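Local coordinates for 2'-deoxycytidine 5'-triphosphate deaminase (Agrobacterium tumefaciens, PDB 2R9Q), which probably deaminates 2'-deoxycytidine 5'-triphosphate to dUTP, releasing ammonia and so supplying a precursor for thymidine nucleotide synthesis, at residues B[48-54]-B[75-81]; B[187-191]-B[267-272]; B[254-258]-B[316-320]; B[34-39]-B[162-166]. One frame throughout, in Å; residues are numbered along the deposited sequence.

Interaction 1 (B[48-54]-B[75-81]); sequences GSKAYRV and LHEVDLS
Y52 and E77 point the same way from neighbouring antiparallel strands, the ring and the carboxylate planes turned 52° apart, and the glutamate lies alongside the tyrosine, its CG 3.8 Å from Y52 CE1. L75 crosses the tyrosine obliquely, bringing CD1 to 3.8 Å from Y52 CD1. With CG anti to the carbonyl carbon (chi1 -67°) and its chain running out straight, K50 lies obliquely over E77; a salt bridge from K50 NZ to E77 OE2 is modelled, though the exact place of that oxygen is doubtful. The other face of the sheet carries A51, whose CB packs 4.1 Å from V78 CB and equally near L80 CD2. On that face too is R53, whose NE makes a salt bridge to E87 of the second subunit. In the backbone, A51 and V78 form a hydrogen-bonded antiparallel pair: V78 N reaches A51 O at 2.7 Å and A51 N reaches V78 O at 2.8 Å, both nearly straight and in the carbonyl planes. D79 OD1 accepts from S81 N, which makes an Asx turn at the strand end, and also from S81 OG. Strand 50-54 is flanked on its far side by strand 91-101, where Y52 and I93 share backbone hydrogen bonding and A51 packs on V94.

Interaction 2 (B[187-191]-B[267-272]); sequences ETLVA and EAVHVP
A single beta bridge, V190 with V269, fastens the loop after helix 177-186 to the end of strand 261-269 in the C-terminal dUTPase-like domain. Two backbone hydrogen bonds frame it. H270 N gives its hydrogen to L189 O at 3.0 Å, arriving from above the carbonyl plane, 38° out of it, whereas A191 N meets A268 O at 3.2 Å almost in line with the carbonyl bond. The bridge is filled out by CA-H...O contacts from V269 CA to L189 O and from V190 CA to A268 O. Beyond one bond, A191 CB and A268 CB face each other; beyond the other, H270 ND1 is held by the backbone oxygen of F301. L189 belongs to a buried apolar cluster with V180 and L183 of the helix and Y337 of strand 331-339, so the loop is tied to both. V190 CG1, anti to the backbone N (chi1 -174°), lies against the aliphatic start of E267, whose carboxylate is hydrogen-bonded to S205 (OE2 to OG). E187 and P272 slide past each other in opposite senses, with E187 CB 3.8 Å from P272 CG. The L189 side chain crosses that of P272 at about a right angle, L189 CD2 lying 3.6 Å from P272 CD.

Interaction 3 (B[254-258]-B[316-320]); sequences ILDPD and EVRSH
A chi1 of 71° sets S319 OG between its own backbone N and carbonyl carbon, which swings the hydroxyl across to L255, while L255 CG, anti to the carbonyl carbon (chi1 -65°), carries L255 CD1 to a tight 3.5 Å from V317 CG1. The contact joins the end of strand 252-255, and the Asx turn that follows it, to the end of strand 311-319 in the C-terminal dUTPase-like domain. S319 OG donates to L255 O at 2.9 Å, but from well above the carbonyl plane, 65° out of it, so the hydroxyl does not lie on a carbonyl lone pair. The serine is also lodged against P257, whose ring lies beside the hydroxyl with P257 CB 3.4 Å from S319 OG. On the apolar side, L255 crosses V317 at about a right angle, and F289 of strand 289-292 packs on both.

In the turn itself, D256 OD1 accepts the backbone N of D258, holding the chain where it leaves the strand. Two waters bridge the backbones of the two segments. One donates to D256 O and accepts from S319 N; the other donates to both P257 O and S319 O, and takes a weak bond from R318 NH2. That arginine, extended from CG to NE, presents the edge of its guanidinium to P257 O, and its NH1 forms a salt bridge with D120 of the N-terminal domain of the same chain. H320 meets H320 of the third subunit edge-to-face, placing the strand end at a subunit interface. The first water lies 2.7 Å from S319 N, and the second 2.7 Å from P257 O.

Interaction 4 (B[34-39]-B[162-166]); sequences DVDQVQ and RLSQI
R162 lays one face of its guanidinium beneath Q37, whose CG sits 4.3 Å above the plane and over its centre, while the edge of the same group is turned to two aspartates. NH1 is shared between them. D34 OD2 receives R162 NH1 at 2.6 Å on the anti lone pair, somewhat tilted from the guanidinium plane, with the carboxylate and guanidinium planes 29° apart. D36 is set differently: its OD1 lies in the guanidinium plane 3.0 Å from R162 NH1, yet the arginine approaches from above the carboxylate plane, and the two flat groups stand 65° apart. A chi1 of 64° puts D36 CG between its backbone N and carbonyl carbon, turning the acid back toward the arginine. A weak bond from R162 NH2 to D36 O adds a backbone grip.

Both acids belong to a type I beta turn, D34 to Q37, closed by Q37 N to D34 O and braced by D34 N bonding Q37 OE1 in the carbonyl plane; Q37 NE2 in turn donates to D44 O. This turn precedes strand 38-39 in the N-terminal dUTPase-like domain, and R162 reaches it from strand 162-170 past the intervening strand 42-46. D44 of that strand also forms a salt bridge with R162 NH2 and accepts from Q165 NE2. Three acids round one guanidinium would probably stabilise its positive charge. Farther along, Q39 and Q165 cross at about a right angle, Q39 CG resting 3.9 Å from Q165 NE2.

In the fold
Two contacts lie in each of the two dUTPase-like domains of the chain. Interaction 1 is nested within the chain loop closed by interaction 4; their centres are 21 Å apart and they belong to different antiparallel sheets of the N-terminal domain. Interactions 2 and 3 follow, their segments alternating along the chain, with centres 27 Å apart. They are linked by one sheet, in which strands 261-269 and 311-319 are neighbours. Interactions 1 and 2 stand farthest apart, about 42 Å between centres, on opposite sides of the chain's centre. Two dUTPase-like units in one chain thus each hold their own contacts between strands and loops, while interactions 1 and 3 also reach other subunits of the four-chain assembly.

Interaction 1 (B[48-54]-B[75-81])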
loop_
_atom_site.group_PDB
_atom_site.type_symbol
_atom_site.label_atom_id
_atom_site.label_comp_id
_atom_site.label_asym_id
_atom_site.label_seq_id
_atom_site.Cartn_x
_atom_site.Cartn_y
_atom_site.Cartn_z
ATOM N N GLY B 48 1.872 -19.726 -24.907
ATOM C CA GLY B 48 1.157 -20.972 -25.119
ATOM C C GLY B 48 -0.273 -20.915 -24.564
ATOM O O GLY B 48 -0.796 -19.843 -24.280
ATOM N N SER B 49 -0.885 -22.091 -24.442
ATOM C CA SER B 49 -2.292 -22.255 -24.038
ATOM C C SER B 49 -2.591 -22.341 -22.521
ATOM O O SER B 49 -3.742 -22.308 -22.136
ATOM C CB SER B 49 -2.843 -23.519 -24.701
ATOM O OG SER B 49 -2.677 -23.476 -26.110
ATOM N N LYS B 50 -1.563 -22.472 -21.683
ATOM C CA LYS B 50 -1.727 -22.638 -20.244
ATOM C C LYS B 50 -0.868 -21.592 -19.509
ATOM O O LYS B 50 0.312 -21.377 -19.857
ATOM C CB LYS B 50 -1.211 -24.000 -19.760
ATOM C CG LYS B 50 -1.865 -25.334 -20.148
ATOM C CD LYS B 50 -1.166 -26.426 -19.177
ATOM C CE LYS B 50 -1.650 -27.975 -19.249
ATOM N NZ LYS B 50 -1.358 -28.818 -17.924
ATOM N N ALA B 51 -1.441 -20.973 -18.489
ATOM C CA ALA B 51 -0.694 -20.204 -17.506
ATOM C C ALA B 51 -0.780 -20.881 -16.130
ATOM O O ALA B 51 -1.792 -21.475 -15.756
ATOM C CB ALA B 51 -1.196 -18.763 -17.431
ATOM N N TYR B 52 0.317 -20.806 -15.394
ATOM C CA TYR B 52 0.379 -21.349 -14.068
ATOM C C TYR B 52 0.529 -20.231 -13.065
ATOM O O TYR B 52 1.476 -19.458 -13.109
ATOM C CB TYR B 52 1.530 -22.323 -13.936
ATOM C CG TYR B 52 1.448 -23.524 -14.825
ATOM C CD1 TYR B 52 0.533 -24.542 -14.574
ATOM C CD2 TYR B 52 2.283 -23.642 -15.935
ATOM C CE1 TYR B 52 0.486 -25.667 -15.388
ATOM C CE2 TYR B 52 2.240 -24.742 -16.741
ATOM C CZ TYR B 52 1.344 -25.766 -16.468
ATOM O OH TYR B 52 1.306 -26.862 -17.321
ATOM N N ARG B 53 -0.456 -20.136 -12.191
ATOM C CA ARG B 53 -0.453 -19.170 -11.154
ATOM C C ARG B 53 0.396 -19.718 -10.004
ATOM O O ARG B 53 0.236 -20.846 -9.582
ATOM C CB ARG B 53 -1.858 -18.811 -10.722
ATOM C CG ARG B 53 -1.858 -17.602 -9.808
ATOM C CD ARG B 53 -2.579 -17.863 -8.593
ATOM N NE ARG B 53 -2.753 -16.656 -7.784
ATOM C CZ ARG B 53 -2.246 -16.481 -6.571
ATOM N NH1 ARG B 53 -1.477 -17.395 -6.002
ATOM N NH2 ARG B 53 -2.501 -15.377 -5.926
ATOM N N VAL B 54 1.381 -18.927 -9.602
ATOM C CA VAL B 54 2.349 -19.346 -8.592
ATOM C C VAL B 54 2.333 -18.378 -7.409
ATOM O O VAL B 54 1.864 -17.257 -7.491
ATOM C CB VAL B 54 3.806 -19.630 -9.188
ATOM C CG1 VAL B 54 3.738 -20.764 -10.229
ATOM C CG2 VAL B 54 4.502 -18.367 -9.750
ATOM N N LEU B 75 -0.299 -23.343 -6.941
ATOM C CA LEU B 75 -0.369 -23.842 -8.291
ATOM C C LEU B 75 -1.810 -24.016 -8.846
ATOM O O LEU B 75 -2.463 -25.063 -8.682
ATOM C CB LEU B 75 0.470 -25.105 -8.431
ATOM C CG LEU B 75 1.675 -24.895 -9.396
ATOM C CD1 LEU B 75 1.299 -24.733 -10.876
ATOM C CD2 LEU B 75 2.552 -23.678 -8.923
ATOM N N HIS B 76 -2.291 -22.961 -9.503
ATOM C CA HIS B 76 -3.538 -23.018 -10.254
ATOM C C HIS B 76 -3.226 -22.874 -11.750
ATOM O O HIS B 76 -2.461 -22.027 -12.175
ATOM C CB HIS B 76 -4.541 -21.948 -9.779
ATOM C CG HIS B 76 -5.889 -22.064 -10.432
ATOM N ND1 HIS B 76 -6.836 -22.995 -10.041
ATOM C CD2 HIS B 76 -6.430 -21.390 -11.474
ATOM C CE1 HIS B 76 -7.898 -22.884 -10.820
ATOM N NE2 HIS B 76 -7.679 -21.914 -11.692
ATOM N N GLU B 77 -3.837 -23.742 -12.539
ATOM C CA GLU B 77 -3.704 -23.717 -13.973
ATOM C C GLU B 77 -4.791 -22.840 -14.571
ATOM O O GLU B 77 -5.952 -22.964 -14.242
ATOM C CB GLU B 77 -3.791 -25.133 -14.508
ATOM C CG GLU B 77 -3.256 -25.319 -15.875
ATOM C CD GLU B 77 -3.497 -26.728 -16.404
ATOM O OE1 GLU B 77 -3.464 -27.681 -15.601
ATOM O OE2 GLU B 77 -3.715 -26.879 -17.620
ATOM N N VAL B 78 -4.388 -21.945 -15.454
ATOM C CA VAL B 78 -5.282 -21.030 -16.139
ATOM C C VAL B 78 -5.217 -21.320 -17.647
ATOM O O VAL B 78 -4.145 -21.428 -18.216
ATOM C CB VAL B 78 -4.839 -19.582 -15.857
ATOM C CG1 VAL B 78 -5.786 -18.586 -16.510
ATOM C CG2 VAL B 78 -4.701 -19.351 -14.342
ATOM N N ASP B 79 -6.362 -21.454 -18.284
ATOM C CA ASP B 79 -6.402 -21.680 -19.709
ATOM C C ASP B 79 -6.401 -20.353 -20.447
ATOM O O ASP B 79 -7.211 -19.464 -20.160
ATOM C CB ASP B 79 -7.608 -22.534 -20.079
ATOM C CG ASP B 79 -7.989 -22.419 -21.545
ATOM O OD1 ASP B 79 -7.285 -23.000 -22.413
ATOM O OD2 ASP B 79 -9.011 -21.738 -21.824
ATOM N N LEU B 80 -5.473 -20.224 -21.389
ATOM C CA LEU B 80 -5.363 -19.004 -22.199
ATOM C C LEU B 80 -5.925 -19.148 -23.620
ATOM O O LEU B 80 -5.750 -18.259 -24.472
ATOM C CB LEU B 80 -3.920 -18.564 -22.280
ATOM C CG LEU B 80 -3.180 -18.315 -20.978
ATOM C CD1 LEU B 80 -1.790 -17.818 -21.341
ATOM C CD2 LEU B 80 -3.943 -17.358 -20.066
ATOM N N SER B 81 -6.603 -20.253 -23.888
ATOM C CA SER B 81 -7.181 -20.475 -25.233
ATOM C C SER B 81 -8.097 -19.350 -25.713
ATOM O O SER B 81 -8.101 -19.041 -26.899
ATOM C CB SER B 81 -7.925 -21.806 -25.289
ATOM O OG SER B 81 -7.018 -22.868 -25.034
#

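Interaction 2 (B[187-191]-B[267-272])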
loop_
_atom_site.group_PDB
_atom_site.type_symbol
_atom_site.label_atom_id
_atom_site.label_comp_id
_atom_site.label_asym_id
_atom_site.label_seq_id
_atom_site.Cartn_x
_atom_site.Cartn_y
_atom_site.Cartn_z
ATOM N N GLU B 187 27.935 8.159 -39.049
ATOM C CA GLU B 187 26.480 8.269 -38.970
ATOM C C GLU B 187 26.154 9.253 -37.842
ATOM O O GLU B 187 27.062 9.733 -37.159
ATOM C CB GLU B 187 25.895 6.895 -38.673
ATOM C CG GLU B 187 26.417 5.777 -39.599
ATOM C CD GLU B 187 25.638 5.657 -40.907
ATOM O OE1 GLU B 187 24.918 6.611 -41.264
ATOM O OE2 GLU B 187 25.735 4.600 -41.577
ATOM N N THR B 188 24.886 9.586 -37.639
ATOM C CA THR B 188 24.525 10.420 -36.484
ATOM C C THR B 188 23.929 9.502 -35.413
ATOM O O THR B 188 22.940 8.847 -35.669
ATOM C CB THR B 188 23.548 11.582 -36.870
ATOM O OG1 THR B 188 24.287 12.704 -37.360
ATOM C CG2 THR B 188 22.743 12.042 -35.684
ATOM N N LEU B 189 24.569 9.415 -34.248
ATOM C CA LEU B 189 24.024 8.659 -33.099
ATOM C C LEU B 189 23.155 9.514 -32.156
ATOM O O LEU B 189 22.162 9.036 -31.631
ATOM C CB LEU B 189 25.138 7.965 -32.307
ATOM C CG LEU B 189 25.961 6.867 -32.993
ATOM C CD1 LEU B 189 26.865 6.218 -31.955
ATOM C CD2 LEU B 189 25.104 5.832 -33.693
ATOM N N VAL B 190 23.557 10.760 -31.936
ATOM C CA VAL B 190 22.752 11.749 -31.220
ATOM C C VAL B 190 22.728 13.038 -32.032
ATOM O O VAL B 190 23.771 13.484 -32.496
ATOM C CB VAL B 190 23.337 12.044 -29.844
ATOM C CG1 VAL B 190 22.409 12.949 -29.062
ATOM C CG2 VAL B 190 23.580 10.745 -29.098
ATOM N N ALA B 191 21.550 13.632 -32.202
ATOM C CA ALA B 191 21.402 14.875 -32.970
ATOM C C ALA B 191 21.971 16.066 -32.197
ATOM O O ALA B 191 21.264 17.021 -31.908
ATOM C CB ALA B 191 19.931 15.117 -33.309
ATOM N N GLU B 267 17.817 13.497 -25.500
ATOM C CA GLU B 267 18.509 13.086 -26.716
ATOM C C GLU B 267 17.609 12.394 -27.744
ATOM O O GLU B 267 16.845 11.483 -27.420
ATOM C CB GLU B 267 19.704 12.201 -26.397
ATOM C CG GLU B 267 20.704 12.848 -25.486
ATOM C CD GLU B 267 20.342 12.756 -24.022
ATOM O OE1 GLU B 267 19.352 12.050 -23.708
ATOM O OE2 GLU B 267 21.054 13.384 -23.187
ATOM N N ALA B 268 17.695 12.888 -28.981
ATOM C CA ALA B 268 17.148 12.240 -30.163
ATOM C C ALA B 268 18.247 11.285 -30.646
ATOM O O ALA B 268 19.326 11.724 -31.027
ATOM C CB ALA B 268 16.800 13.271 -31.230
ATOM N N VAL B 269 17.962 9.987 -30.629
ATOM C CA VAL B 269 18.960 8.946 -30.878
ATOM C C VAL B 269 18.708 8.146 -32.194
ATOM O O VAL B 269 17.579 8.020 -32.662
ATOM C CB VAL B 269 19.152 8.044 -29.564
ATOM C CG1 VAL B 269 18.036 6.988 -29.353
ATOM C CG2 VAL B 269 20.499 7.389 -29.572
ATOM N N HIS B 270 19.782 7.651 -32.805
ATOM C CA HIS B 270 19.725 6.870 -34.051
ATOM C C HIS B 270 20.605 5.613 -33.906
ATOM O O HIS B 270 21.714 5.668 -33.364
ATOM C CB HIS B 270 20.132 7.766 -35.223
ATOM C CG HIS B 270 20.443 7.060 -36.517
ATOM N ND1 HIS B 270 19.538 6.247 -37.171
ATOM C CD2 HIS B 270 21.537 7.111 -37.313
ATOM C CE1 HIS B 270 20.071 5.810 -38.298
ATOM N NE2 HIS B 270 21.280 6.330 -38.409
ATOM N N VAL B 271 20.038 4.473 -34.317
ATOM C CA VAL B 271 20.742 3.189 -34.431
ATOM C C VAL B 271 20.878 2.858 -35.941
ATOM O O VAL B 271 19.893 2.551 -36.606
ATOM C CB VAL B 271 20.020 2.055 -33.675
ATOM C CG1 VAL B 271 20.868 0.824 -33.652
ATOM C CG2 VAL B 271 19.684 2.467 -32.244
ATOM N N PRO B 272 22.100 2.997 -36.501
ATOM C CA PRO B 272 22.381 2.628 -37.895
ATOM C C PRO B 272 22.048 1.169 -38.217
ATOM O O PRO B 272 22.119 0.323 -37.328
ATOM C CB PRO B 272 23.883 2.872 -38.013
ATOM C CG PRO B 272 24.182 3.920 -36.975
ATOM C CD PRO B 272 23.284 3.597 -35.857
#

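Interaction 3 (B[254-258]-B[316-320])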
loop_
_atom_site.group_PDB
_atom_site.type_symbol
_atom_site.label_atom_id
_atom_site.label_comp_id
_atom_site.label_asym_id
_atom_site.label_seq_id
_atom_site.Cartn_x
_atom_site.Cartn_y
_atom_site.Cartn_z
ATOM N N ILE B 254 8.673 14.932 -8.836
ATOM C CA ILE B 254 8.777 14.034 -7.683
ATOM C C ILE B 254 8.253 12.663 -8.089
ATOM O O ILE B 254 7.084 12.487 -8.410
ATOM C CB ILE B 254 8.072 14.593 -6.409
ATOM C CG1 ILE B 254 8.821 15.857 -5.928
ATOM C CG2 ILE B 254 7.976 13.524 -5.294
ATOM C CD1 ILE B 254 8.135 16.610 -4.815
ATOM N N LEU B 255 9.177 11.714 -8.079
ATOM C CA LEU B 255 8.920 10.316 -8.297
ATOM C C LEU B 255 8.503 9.608 -6.994
ATOM O O LEU B 255 9.350 9.314 -6.150
ATOM C CB LEU B 255 10.182 9.656 -8.863
ATOM C CG LEU B 255 10.730 10.036 -10.244
ATOM C CD1 LEU B 255 11.987 9.207 -10.512
ATOM C CD2 LEU B 255 9.686 9.869 -11.354
ATOM N N ASP B 256 7.198 9.338 -6.882
ATOM C CA ASP B 256 6.550 8.575 -5.799
ATOM C C ASP B 256 6.871 7.136 -6.102
ATOM O O ASP B 256 6.653 6.710 -7.228
ATOM C CB ASP B 256 5.004 8.860 -5.785
ATOM C CG ASP B 256 4.166 7.960 -4.793
ATOM O OD1 ASP B 256 4.566 6.823 -4.423
ATOM O OD2 ASP B 256 3.055 8.417 -4.389
ATOM N N PRO B 257 7.415 6.394 -5.115
ATOM C CA PRO B 257 7.914 5.043 -5.410
ATOM C C PRO B 257 6.817 4.016 -5.774
ATOM O O PRO B 257 7.121 3.023 -6.435
ATOM C CB PRO B 257 8.681 4.634 -4.113
ATOM C CG PRO B 257 8.639 5.791 -3.213
ATOM C CD PRO B 257 7.591 6.742 -3.690
ATOM N N ASP B 258 5.573 4.260 -5.355
ATOM C CA ASP B 258 4.436 3.384 -5.739
ATOM C C ASP B 258 3.894 3.646 -7.164
ATOM O O ASP B 258 3.087 2.891 -7.658
ATOM C CB ASP B 258 3.256 3.512 -4.753
ATOM C CG ASP B 258 3.669 3.309 -3.273
ATOM O OD1 ASP B 258 3.229 4.151 -2.427
ATOM O OD2 ASP B 258 4.422 2.328 -2.963
ATOM N N GLU B 316 10.535 4.297 -19.028
ATOM C CA GLU B 316 9.758 4.051 -17.823
ATOM C C GLU B 316 10.679 4.197 -16.609
ATOM O O GLU B 316 11.612 3.439 -16.432
ATOM C CB GLU B 316 9.018 2.698 -17.839
ATOM C CG GLU B 316 7.958 2.542 -18.953
ATOM C CD GLU B 316 8.580 2.168 -20.276
ATOM O OE1 GLU B 316 9.422 1.248 -20.280
ATOM O OE2 GLU B 316 8.259 2.806 -21.302
ATOM N N VAL B 317 10.389 5.189 -15.788
ATOM C CA VAL B 317 11.181 5.513 -14.623
ATOM C C VAL B 317 10.349 5.283 -13.365
ATOM O O VAL B 317 9.166 5.647 -13.290
ATOM C CB VAL B 317 11.681 6.988 -14.705
ATOM C CG1 VAL B 317 12.399 7.411 -13.462
ATOM C CG2 VAL B 317 12.496 7.213 -15.956
ATOM N N ARG B 318 10.977 4.617 -12.412
ATOM C CA ARG B 318 10.441 4.397 -11.091
ATOM C C ARG B 318 11.510 4.739 -10.049
ATOM O O ARG B 318 12.695 4.481 -10.237
ATOM C CB ARG B 318 10.050 2.937 -10.895
ATOM C CG ARG B 318 8.805 2.442 -11.604
ATOM C CD ARG B 318 8.662 0.913 -11.299
ATOM N NE ARG B 318 7.290 0.402 -11.276
ATOM C CZ ARG B 318 6.420 0.551 -10.267
ATOM N NH1 ARG B 318 5.211 0.026 -10.383
ATOM N NH2 ARG B 318 6.735 1.232 -9.161
ATOM N N SER B 319 11.066 5.338 -8.951
ATOM C CA SER B 319 11.920 5.531 -7.795
ATOM C C SER B 319 11.808 4.312 -6.895
ATOM O O SER B 319 10.767 3.633 -6.834
ATOM C CB SER B 319 11.556 6.789 -7.010
ATOM O OG SER B 319 10.352 6.584 -6.355
ATOM N N HIS B 320 12.908 4.065 -6.193
ATOM C CA HIS B 320 13.023 2.925 -5.313
ATOM C C HIS B 320 13.143 3.329 -3.851
ATOM O O HIS B 320 13.964 4.173 -3.482
ATOM C CB HIS B 320 14.189 2.075 -5.773
ATOM C CG HIS B 320 13.989 1.568 -7.163
ATOM N ND1 HIS B 320 12.822 0.935 -7.543
ATOM C CD2 HIS B 320 14.757 1.660 -8.279
ATOM C CE1 HIS B 320 12.888 0.643 -8.828
ATOM N NE2 HIS B 320 14.049 1.069 -9.300
HETATM O O HOH W 1 8.473 6.011 -8.980
HETATM O O HOH W 2 9.263 1.631 -7.282
#

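Interaction 4 (B[34-39]-B[162-166])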
loop_
_atom_site.group_PDB
_atom_site.type_symbol
_atom_site.label_atom_id
_atom_site.label_comp_id
_atom_site.label_asym_id
_atom_site.label_seq_id
_atom_site.Cartn_x
_atom_site.Cartn_y
_atom_site.Cartn_z
ATOM N N ASP B 34 4.054 -15.521 -36.749
ATOM C CA ASP B 34 3.279 -14.368 -37.225
ATOM C C ASP B 34 4.089 -13.699 -38.348
ATOM O O ASP B 34 5.314 -13.712 -38.314
ATOM C CB ASP B 34 3.019 -13.317 -36.120
ATOM C CG ASP B 34 2.251 -13.856 -34.907
ATOM O OD1 ASP B 34 1.547 -14.893 -35.008
ATOM O OD2 ASP B 34 2.361 -13.202 -33.829
ATOM N N VAL B 35 3.411 -13.112 -39.329
ATOM C CA VAL B 35 4.115 -12.419 -40.427
ATOM C C VAL B 35 5.087 -11.380 -39.868
ATOM O O VAL B 35 6.213 -11.249 -40.357
ATOM C CB VAL B 35 3.137 -11.770 -41.478
ATOM C CG1 VAL B 35 2.101 -10.879 -40.801
ATOM C CG2 VAL B 35 3.936 -11.009 -42.573
ATOM N N ASP B 36 4.668 -10.708 -38.794
ATOM C CA ASP B 36 5.431 -9.634 -38.179
ATOM C C ASP B 36 6.152 -10.043 -36.890
ATOM O O ASP B 36 6.508 -9.180 -36.071
ATOM C CB ASP B 36 4.495 -8.459 -37.923
ATOM C CG ASP B 36 3.401 -8.787 -36.939
ATOM O OD1 ASP B 36 3.014 -9.963 -36.806
ATOM O OD2 ASP B 36 2.923 -7.856 -36.286
ATOM N N GLN B 37 6.401 -11.347 -36.728
ATOM C CA GLN B 37 6.966 -11.865 -35.476
ATOM C C GLN B 37 8.466 -11.660 -35.369
ATOM O O GLN B 37 8.985 -11.457 -34.261
ATOM C CB GLN B 37 6.639 -13.334 -35.260
ATOM C CG GLN B 37 6.605 -13.711 -33.808
ATOM C CD GLN B 37 6.375 -15.189 -33.600
ATOM O OE1 GLN B 37 5.552 -15.787 -34.268
ATOM N NE2 GLN B 37 7.099 -15.776 -32.668
ATOM N N VAL B 38 9.144 -11.704 -36.514
ATOM C CA VAL B 38 10.591 -11.516 -36.581
ATOM C C VAL B 38 10.875 -10.031 -36.801
ATOM O O VAL B 38 10.423 -9.424 -37.780
ATOM C CB VAL B 38 11.248 -12.375 -37.694
ATOM C CG1 VAL B 38 12.776 -12.234 -37.661
ATOM C CG2 VAL B 38 10.804 -13.867 -37.576
ATOM N N GLN B 39 11.575 -9.444 -35.846
ATOM C CA GLN B 39 11.955 -8.063 -35.907
ATOM C C GLN B 39 13.328 -8.047 -36.571
ATOM O O GLN B 39 13.934 -9.113 -36.764
ATOM C CB GLN B 39 11.968 -7.440 -34.498
ATOM C CG GLN B 39 10.685 -7.633 -33.679
ATOM C CD GLN B 39 9.476 -7.076 -34.352
ATOM O OE1 GLN B 39 9.561 -6.118 -35.116
ATOM N NE2 GLN B 39 8.334 -7.692 -34.108
ATOM N N ARG B 162 2.148 -11.520 -27.254
ATOM C CA ARG B 162 3.572 -11.267 -27.396
ATOM C C ARG B 162 3.962 -10.205 -26.404
ATOM O O ARG B 162 3.577 -9.084 -26.554
ATOM C CB ARG B 162 3.870 -10.841 -28.821
ATOM C CG ARG B 162 3.802 -12.000 -29.782
ATOM C CD ARG B 162 3.296 -11.647 -31.142
ATOM N NE ARG B 162 4.131 -10.620 -31.732
ATOM C CZ ARG B 162 4.114 -10.225 -33.003
ATOM N NH1 ARG B 162 3.309 -10.775 -33.885
ATOM N NH2 ARG B 162 4.939 -9.266 -33.397
ATOM N N LEU B 163 4.683 -10.581 -25.354
ATOM C CA LEU B 163 5.067 -9.621 -24.307
ATOM C C LEU B 163 6.571 -9.375 -24.293
ATOM O O LEU B 163 7.046 -8.328 -23.870
ATOM C CB LEU B 163 4.544 -10.062 -22.955
ATOM C CG LEU B 163 3.037 -10.118 -22.625
ATOM C CD1 LEU B 163 2.343 -11.294 -23.296
ATOM C CD2 LEU B 163 2.847 -10.274 -21.128
ATOM N N SER B 164 7.295 -10.297 -24.894
ATOM C CA SER B 164 8.720 -10.381 -24.763
ATOM C C SER B 164 9.376 -10.647 -26.091
ATOM O O SER B 164 8.731 -11.079 -27.022
ATOM C CB SER B 164 9.016 -11.517 -23.800
ATOM O OG SER B 164 10.355 -11.505 -23.424
ATOM N N GLN B 165 10.670 -10.379 -26.168
ATOM C CA GLN B 165 11.477 -10.728 -27.338
ATOM C C GLN B 165 12.888 -11.246 -27.012
ATOM O O GLN B 165 13.476 -10.915 -25.993
ATOM C CB GLN B 165 11.526 -9.596 -28.348
ATOM C CG GLN B 165 11.820 -8.278 -27.815
ATOM C CD GLN B 165 11.576 -7.181 -28.809
ATOM O OE1 GLN B 165 12.222 -6.139 -28.747
ATOM N NE2 GLN B 165 10.665 -7.404 -29.753
ATOM N N ILE B 166 13.379 -12.099 -27.908
ATOM C CA ILE B 166 14.664 -12.764 -27.787
ATOM C C ILE B 166 15.606 -12.316 -28.937
ATOM O O ILE B 166 15.235 -12.340 -30.111
ATOM C CB ILE B 166 14.458 -14.306 -27.710
ATOM C CG1 ILE B 166 15.756 -15.050 -27.390
ATOM C CG2 ILE B 166 13.857 -14.879 -28.974
ATOM C CD1 ILE B 166 15.541 -16.526 -27.265
#